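Dihydroorotase (Agrobacterium tumefaciens, PDB 2OGJ) hydrolyses acetyl esters, deacetylating acetyl-(R)-mandelate in vitro, and carries a binuclear zinc centre in a TIM-barrel fold of the amidohydrolase family. Local coordinates at residues Ser35-Leu39 / Val49-Ala55; Ser70-Val74 / Val325-Pro329; Pro124-Arg128 / Ile382-Ile387. All blocks are in the same frame, centred on the assembly; numbering follows the deposited sequence.

Contact 1 of 3, residues Ser35-Leu39 / Val49-Ala55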
loop_
_atom_site.group_PDB
_atom_site.type_symbol
_atom_site.label_atom_id
_atom_site.label_comp_id
_atom_site.label_asym_id
_atom_site.label_seq_id
_atom_site.Cartn_x
_atom_site.Cartn_y
_atom_site.Cartn_z
ATOM N N SER A 35 -16.568 22.817 57.597
ATOM C CA SER A 35 -17.526 23.655 56.888
ATOM C C SER A 35 -17.185 25.141 56.901
ATOM O O SER A 35 -16.684 25.671 57.892
ATOM C CB SER A 35 -18.918 23.461 57.479
ATOM O OG SER A 35 -19.862 24.268 56.797
ATOM N N THR A 36 -17.478 25.808 55.789
ATOM C CA THR A 36 -17.208 27.233 55.646
ATOM C C THR A 36 -18.186 27.868 54.672
ATOM O O THR A 36 -19.074 27.209 54.143
ATOM C CB THR A 36 -15.790 27.479 55.100
ATOM O OG1 THR A 36 -14.942 26.386 55.461
ATOM C CG2 THR A 36 -15.200 28.754 55.688
ATOM N N ASP A 37 -18.014 29.163 54.452
ATOM C CA ASP A 37 -18.838 29.913 53.518
ATOM C C ASP A 37 -17.840 30.649 52.619
ATOM O O ASP A 37 -16.771 31.054 53.080
ATOM C CB ASP A 37 -19.726 30.935 54.250
ATOM C CG ASP A 37 -20.726 30.294 55.222
ATOM O OD1 ASP A 37 -21.568 31.047 55.748
ATOM O OD2 ASP A 37 -20.681 29.069 55.471
ATOM N N ILE A 38 -18.167 30.801 51.339
ATOM C CA ILE A 38 -17.278 31.492 50.414
ATOM C C ILE A 38 -18.042 32.609 49.718
ATOM O O ILE A 38 -19.175 32.419 49.272
ATOM C CB ILE A 38 -16.701 30.522 49.347
ATOM C CG1 ILE A 38 -16.100 29.292 50.033
ATOM C CG2 ILE A 38 -15.612 31.214 48.531
ATOM C CD1 ILE A 38 -15.568 28.237 49.071
ATOM N N LEU A 39 -17.423 33.782 49.654
ATOM C CA LEU A 39 -18.031 34.933 49.003
ATOM C C LEU A 39 -17.323 35.258 47.681
ATOM O O LEU A 39 -16.119 35.541 47.660
ATOM C CB LEU A 39 -17.962 36.151 49.921
ATOM C CG LEU A 39 -18.605 37.418 49.355
ATOM C CD1 LEU A 39 -20.098 37.209 49.318
ATOM C CD2 LEU A 39 -18.276 38.621 50.205
ATOM N N VAL A 49 -13.642 34.169 52.872
ATOM C CA VAL A 49 -13.873 32.779 53.232
ATOM C C VAL A 49 -13.863 32.682 54.758
ATOM O O VAL A 49 -12.853 32.977 55.408
ATOM C CB VAL A 49 -12.783 31.853 52.657
ATOM C CG1 VAL A 49 -13.071 30.400 53.042
ATOM C CG2 VAL A 49 -12.730 32.015 51.160
ATOM N N GLY A 50 -14.991 32.270 55.329
ATOM C CA GLY A 50 -15.063 32.167 56.770
ATOM C C GLY A 50 -16.296 31.465 57.294
ATOM O O GLY A 50 -17.250 31.217 56.558
ATOM N N SER A 51 -16.263 31.173 58.592
ATOM C CA SER A 51 -17.325 30.476 59.311
ATOM C C SER A 51 -18.748 31.034 59.124
ATOM O O SER A 51 -19.729 30.307 59.305
ATOM C CB SER A 51 -16.962 30.425 60.802
ATOM O OG SER A 51 -17.786 29.520 61.507
ATOM N N ALA A 52 -18.865 32.308 58.762
ATOM C CA ALA A 52 -20.183 32.903 58.549
ATOM C C ALA A 52 -20.065 34.359 58.134
ATOM O O ALA A 52 -20.203 35.262 58.956
ATOM C CB ALA A 52 -21.025 32.786 59.814
ATOM N N LEU A 53 -19.827 34.579 56.847
ATOM C CA LEU A 53 -19.656 35.922 56.310
ATOM C C LEU A 53 -20.974 36.656 56.109
ATOM O O LEU A 53 -22.045 36.055 56.168
ATOM C CB LEU A 53 -18.921 35.838 54.975
ATOM C CG LEU A 53 -17.910 34.697 54.869
ATOM C CD1 LEU A 53 -17.397 34.608 53.442
ATOM C CD2 LEU A 53 -16.779 34.917 55.847
ATOM N N GLN A 54 -20.889 37.960 55.871
ATOM C CA GLN A 54 -22.073 38.769 55.631
ATOM C C GLN A 54 -21.968 39.292 54.204
ATOM O O GLN A 54 -20.863 39.499 53.709
ATOM C CB GLN A 54 -22.123 39.917 56.610
ATOM C CG GLN A 54 -22.270 39.516 58.070
ATOM C CD GLN A 54 -21.064 38.768 58.602
ATOM O OE1 GLN A 54 -19.936 39.255 58.531
ATOM N NE2 GLN A 54 -21.298 37.581 59.144
ATOM N N ALA A 55 -23.101 39.506 53.539
ATOM C CA ALA A 55 -23.072 39.998 52.162
ATOM C C ALA A 55 -24.149 41.047 51.848
ATOM O O ALA A 55 -25.119 41.200 52.594
ATOM C CB ALA A 55 -23.185 38.822 51.186
#
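The two strands of a surface beta hairpin, 36-40 and 46-50, pair here, and the loop after the second folds back over the first. The backbone ladder is short. Asp-37 and Gly-50 form an antiparallel hydrogen-bonded pair, with Gly-50 N to Asp-37 O at 3.1 Å and a weak return bond from Asp-37 N to Gly-50 O at 3.0 Å (134°). Ile-38 and Val-49 are the adjacent non-hydrogen-bonded pair, and their CG2 atoms meet at 4.0 Å on one face of the sheet.

On the face that carries Asp-37, the chain turns back after Gly-50 and drops Leu-53 over the ladder. The hollow that receives it exists because residue 50 has no side chain: a CB there would lie only 2.7 Å from Leu-53 CD2. Leu-53 CD1 reaches past the glycine, 3.6 Å from Asp-37 O and 3.9 Å from Leu-39 CB. Leu-39 extends the apolar surface, its CD1 resting 4.0 Å from Ala-55 CB, so Leu-53 and Ala-55 are the loop side chains that turn back onto the strand, against Leu-39. The carboxylate of Asp-37 lies beneath the bend, OD1 being 3.6 Å from Ala-52 CA, while OD2 accepts a hydrogen bond from Asn-21 N next to strand 17-20, the neighbour of 36-40 in a four-stranded mixed sheet.

At the end of the ladder, the methyl of Thr-36 fills the corner beside the bend: its CG2 is 3.3 Å from Gly-50 O and 3.8 Å from Val-49 CG1.

Contact 2 of 3, residues Ser70-Val74 / Val325-Pro329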
loop_
_atom_site.group_PDB
_atom_site.type_symbol
_atom_site.label_atom_id
_atom_site.label_comp_id
_atom_site.label_asym_id
_atom_site.label_seq_id
_atom_site.Cartn_x
_atom_site.Cartn_y
_atom_site.Cartn_z
ATOM N N SER A 70 -14.808 21.553 45.890
ATOM C CA SER A 70 -13.411 21.364 45.508
ATOM C C SER A 70 -13.125 22.205 44.284
ATOM O O SER A 70 -14.038 22.791 43.691
ATOM C CB SER A 70 -13.135 19.889 45.164
ATOM O OG SER A 70 -13.777 19.491 43.961
ATOM N N PRO A 71 -11.848 22.319 43.910
ATOM C CA PRO A 71 -11.609 23.120 42.711
ATOM C C PRO A 71 -12.360 22.419 41.571
ATOM O O PRO A 71 -12.580 21.211 41.640
ATOM C CB PRO A 71 -10.084 23.078 42.566
ATOM C CG PRO A 71 -9.670 21.875 43.366
ATOM C CD PRO A 71 -10.587 21.896 44.535
ATOM N N GLY A 72 -12.789 23.171 40.563
ATOM C CA GLY A 72 -13.525 22.588 39.458
ATOM C C GLY A 72 -12.924 21.312 38.902
ATOM O O GLY A 72 -11.725 21.242 38.639
ATOM N N TRP A 73 -13.761 20.290 38.730
ATOM C CA TRP A 73 -13.318 19.010 38.200
ATOM C C TRP A 73 -12.716 19.174 36.814
ATOM O O TRP A 73 -13.207 19.971 36.006
ATOM C CB TRP A 73 -14.485 18.038 38.131
ATOM C CG TRP A 73 -14.977 17.590 39.461
ATOM C CD1 TRP A 73 -14.357 17.755 40.674
ATOM C CD2 TRP A 73 -16.165 16.831 39.710
ATOM N NE1 TRP A 73 -15.093 17.135 41.664
ATOM C CE2 TRP A 73 -16.205 16.562 41.099
ATOM C CE3 TRP A 73 -17.198 16.348 38.892
ATOM C CZ2 TRP A 73 -17.240 15.829 41.688
ATOM C CZ3 TRP A 73 -18.227 15.622 39.469
ATOM C CH2 TRP A 73 -18.240 15.368 40.861
ATOM N N VAL A 74 -11.652 18.403 36.562
ATOM C CA VAL A 74 -10.930 18.402 35.292
ATOM C C VAL A 74 -11.045 17.031 34.609
ATOM O O VAL A 74 -10.522 16.040 35.123
ATOM C CB VAL A 74 -9.417 18.679 35.512
ATOM C CG1 VAL A 74 -8.703 18.682 34.179
ATOM C CG2 VAL A 74 -9.204 20.007 36.236
ATOM N N VAL A 325 -8.909 13.953 39.738
ATOM C CA VAL A 325 -9.928 14.609 38.947
ATOM C C VAL A 325 -9.763 16.122 39.090
ATOM O O VAL A 325 -10.526 16.906 38.541
ATOM C CB VAL A 325 -11.323 14.104 39.406
ATOM C CG1 VAL A 325 -12.002 15.101 40.297
ATOM C CG2 VAL A 325 -12.159 13.743 38.209
ATOM N N THR A 326 -8.721 16.519 39.804
ATOM C CA THR A 326 -8.423 17.934 39.992
ATOM C C THR A 326 -6.916 18.247 39.889
ATOM O O THR A 326 -6.416 18.611 38.822
ATOM C CB THR A 326 -8.949 18.437 41.352
ATOM O OG1 THR A 326 -8.453 17.588 42.392
ATOM C CG2 THR A 326 -10.473 18.437 41.368
ATOM N N ARG A 327 -6.200 18.095 40.996
ATOM C CA ARG A 327 -4.772 18.387 41.048
ATOM C C ARG A 327 -3.898 17.599 40.067
ATOM O O ARG A 327 -2.987 18.161 39.445
ATOM C CB ARG A 327 -4.275 18.168 42.473
ATOM C CG ARG A 327 -5.131 18.883 43.516
ATOM C CD ARG A 327 -4.397 20.041 44.140
ATOM N NE ARG A 327 -3.320 19.546 44.982
ATOM C CZ ARG A 327 -2.273 20.272 45.342
ATOM N NH1 ARG A 327 -2.166 21.531 44.931
ATOM N NH2 ARG A 327 -1.326 19.732 46.097
ATOM N N ASN A 328 -4.176 16.308 39.923
ATOM C CA ASN A 328 -3.380 15.464 39.036
ATOM C C ASN A 328 -3.527 15.724 37.544
ATOM O O ASN A 328 -2.519 15.882 36.858
ATOM C CB ASN A 328 -3.638 13.987 39.336
ATOM C CG ASN A 328 -3.043 13.561 40.653
ATOM O OD1 ASN A 328 -3.292 12.462 41.120
ATOM N ND2 ASN A 328 -2.248 14.435 41.260
ATOM N N PRO A 329 -4.768 15.752 37.015
ATOM C CA PRO A 329 -4.924 16.009 35.584
ATOM C C PRO A 329 -4.518 17.451 35.281
ATOM O O PRO A 329 -4.101 17.778 34.167
ATOM C CB PRO A 329 -6.407 15.746 35.349
ATOM C CG PRO A 329 -7.021 16.143 36.634
ATOM C CD PRO A 329 -6.080 15.551 37.653
#
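This is a buried strand-to-helix contact close to the centre of the folded chain, where strand 68-75 of the TIM-barrel amidohydrolase fold meets the loop and first turn of helix 327-332. One strong backbone bond joins them: Val-74 N donates to Val-325 O at 2.7 Å and 170°, and the same oxygen lies 3.5 Å from Trp-73 CA. Apolar side chains pack around it. Val-325 CG1 sits over the five-membered ring of Trp-73 in a CH-pi contact, 4.0 Å from the centroid, whereas Thr-326 CG2 approaches the ring edge at CD1, 4.0 Å away, and also touches Pro-71 O at 3.5 Å. Beyond the bond, Val-74 CB meets Pro-329 CG at 3.7 Å. The strand leads on to the zinc ligands His-77 and His-79, the HxH motif of amidohydrolases, and the side chain of Pro-329 is about 9 Å from that of His-77. Trp-73 and Val-325 are jointly covered by Leu-304 and Met-308 of helix 304-313, while strands 100-106 and 348-362 pair with strand 68-75.

Contact 3 of 3, residues Pro124-Arg128 / Ile382-Ile387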
loop_
_atom_site.group_PDB
_atom_site.type_symbol
_atom_site.label_atom_id
_atom_site.label_comp_id
_atom_site.label_asym_id
_atom_site.label_seq_id
_atom_site.Cartn_x
_atom_site.Cartn_y
_atom_site.Cartn_z
ATOM N N PRO A 124 -15.910 30.208 22.456
ATOM C CA PRO A 124 -17.265 30.463 22.945
ATOM C C PRO A 124 -17.700 29.713 24.208
ATOM O O PRO A 124 -18.756 30.019 24.757
ATOM C CB PRO A 124 -18.135 30.099 21.738
ATOM C CG PRO A 124 -17.392 28.975 21.125
ATOM C CD PRO A 124 -15.956 29.475 21.177
ATOM N N SER A 125 -16.911 28.751 24.680
ATOM C CA SER A 125 -17.296 27.974 25.864
ATOM C C SER A 125 -17.050 28.660 27.204
ATOM O O SER A 125 -16.088 29.428 27.344
ATOM C CB SER A 125 -16.567 26.628 25.876
ATOM O OG SER A 125 -17.163 25.694 24.994
ATOM N N ARG A 126 -17.900 28.376 28.195
ATOM C CA ARG A 126 -17.688 28.981 29.505
ATOM C C ARG A 126 -16.655 28.224 30.324
ATOM O O ARG A 126 -16.095 28.776 31.267
ATOM C CB ARG A 126 -19.000 29.167 30.316
ATOM C CG ARG A 126 -20.081 28.092 30.285
ATOM C CD ARG A 126 -21.052 28.381 31.442
ATOM N NE ARG A 126 -22.404 27.802 31.377
ATOM C CZ ARG A 126 -22.712 26.612 30.863
ATOM N NH1 ARG A 126 -21.772 25.826 30.328
ATOM N NH2 ARG A 126 -23.968 26.187 30.915
ATOM N N GLU A 127 -16.382 26.976 29.946
ATOM C CA GLU A 127 -15.392 26.166 30.650
ATOM C C GLU A 127 -13.997 26.396 30.092
ATOM O O GLU A 127 -13.830 27.043 29.062
ATOM C CB GLU A 127 -15.726 24.681 30.530
ATOM C CG GLU A 127 -17.137 24.350 30.977
ATOM C CD GLU A 127 -18.150 24.397 29.840
ATOM O OE1 GLU A 127 -17.906 25.118 28.837
ATOM O OE2 GLU A 127 -19.198 23.724 29.960
ATOM N N ARG A 128 -12.993 25.876 30.786
ATOM C CA ARG A 128 -11.627 26.006 30.321
ATOM C C ARG A 128 -11.478 24.824 29.384
ATOM O O ARG A 128 -11.717 23.673 29.773
ATOM C CB ARG A 128 -10.631 25.872 31.471
ATOM C CG ARG A 128 -9.173 26.043 31.062
ATOM C CD ARG A 128 -8.254 25.642 32.195
ATOM N NE ARG A 128 -8.751 26.175 33.461
ATOM C CZ ARG A 128 -8.506 27.399 33.913
ATOM N NH1 ARG A 128 -7.749 28.235 33.209
ATOM N NH2 ARG A 128 -9.043 27.792 35.059
ATOM N N ILE A 382 -18.140 29.036 38.041
ATOM C CA ILE A 382 -17.010 29.590 37.324
ATOM C C ILE A 382 -17.054 31.103 37.449
ATOM O O ILE A 382 -17.862 31.768 36.796
ATOM C CB ILE A 382 -17.092 29.188 35.836
ATOM C CG1 ILE A 382 -17.183 27.664 35.706
ATOM C CG2 ILE A 382 -15.896 29.732 35.053
ATOM C CD1 ILE A 382 -17.527 27.183 34.316
ATOM N N GLY A 383 -16.181 31.640 38.294
ATOM C CA GLY A 383 -16.193 33.062 38.535
ATOM C C GLY A 383 -17.503 33.359 39.242
ATOM O O GLY A 383 -17.883 32.657 40.187
ATOM N N ALA A 384 -18.220 34.372 38.764
ATOM C CA ALA A 384 -19.488 34.764 39.373
ATOM C C ALA A 384 -20.677 33.913 38.952
ATOM O O ALA A 384 -21.724 33.950 39.604
ATOM C CB ALA A 384 -19.785 36.219 39.064
ATOM N N GLU A 385 -20.540 33.157 37.867
ATOM C CA GLU A 385 -21.646 32.323 37.402
ATOM C C GLU A 385 -21.698 31.059 38.251
ATOM O O GLU A 385 -20.667 30.509 38.624
ATOM C CB GLU A 385 -21.453 31.955 35.923
ATOM C CG GLU A 385 -22.751 31.658 35.158
ATOM C CD GLU A 385 -22.513 31.161 33.729
ATOM O OE1 GLU A 385 -21.684 31.757 33.006
ATOM O OE2 GLU A 385 -23.172 30.173 33.331
ATOM N N ALA A 386 -22.899 30.615 38.579
ATOM C CA ALA A 386 -23.067 29.404 39.358
ATOM C C ALA A 386 -24.010 28.542 38.544
ATOM O O ALA A 386 -25.193 28.853 38.421
ATOM C CB ALA A 386 -23.675 29.722 40.700
ATOM N N ILE A 387 -23.491 27.465 37.965
ATOM C CA ILE A 387 -24.336 26.598 37.159
ATOM C C ILE A 387 -24.861 25.376 37.900
ATOM O O ILE A 387 -24.117 24.672 38.568
ATOM C CB ILE A 387 -23.595 26.119 35.895
ATOM C CG1 ILE A 387 -23.125 27.323 35.071
ATOM C CG2 ILE A 387 -24.517 25.263 35.051
ATOM C CD1 ILE A 387 -21.856 27.948 35.572
#
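A single arginine spans most of this contact and is shared by two acids, one its own neighbour in sequence and the other more than 250 residues further on. Arg-126 NE makes a salt bridge to Glu-385 OE2 at 3.2 Å, whose hydrogen bond is weak (131°), and Arg-126 NH1 lies 3.3 Å from Glu-127 OE2 in a second salt bridge. Glu-127 OE2 is also held by the backbone nitrogen of Ala-96, which ties the network to another loop.

Glu-385 OE2 approaches the guanidinium near its plane, and the aliphatic Ile-387 comes close to the same group, with CG1 at 3.8 Å from Arg-126 NE. Under the arginine, Ile-382 points its side chain at the loop: its CD1 is 3.7 Å from Arg-126 O and 4.4 Å from Glu-127 CG. Arg-126 and Glu-385 are exposed, while Glu-127 and Ile-382 are buried.

Residues 124-128 connect helix 114-122 to strand 128-132. The opposing segment is a tight reversal: Ile-382 to Glu-385 form a type II' turn, with Gly-383 at its second position at positive phi (67°). Glu-385 N bonds to Ile-382 O at 3.2 Å, and Ile-382 N bonds weakly to Glu-385 O at 3.0 Å. This doubly bonded closure between strands 368-382 and 385-388 is the two-residue beta hairpin, for which a type II' turn is characteristic.

In the fold
Contact 2 is the core contact, fully buried, its centre about 9 Å from the centre of the chain; measured likewise between centres, contact 1 lies at the surface about 30 Å out, and contact 3 is intermediate at about 17 Å and partly buried. Chemistry follows place: a hairpin ladder covered by a leucine in contact 1, one strong backbone bond amid apolar side chains in contact 2, and in contact 3 a salt-bridge network, its cross-segment hydrogen bond weak, beside an isoleucine. Contacts 2 and 3 reach the same mixed sheet, and their segments alternate along the chain, bringing distant parts together, whereas contact 1 is local and belongs to a separate sheet. None touches another, the nearest atoms being about 7 to 8 Å apart.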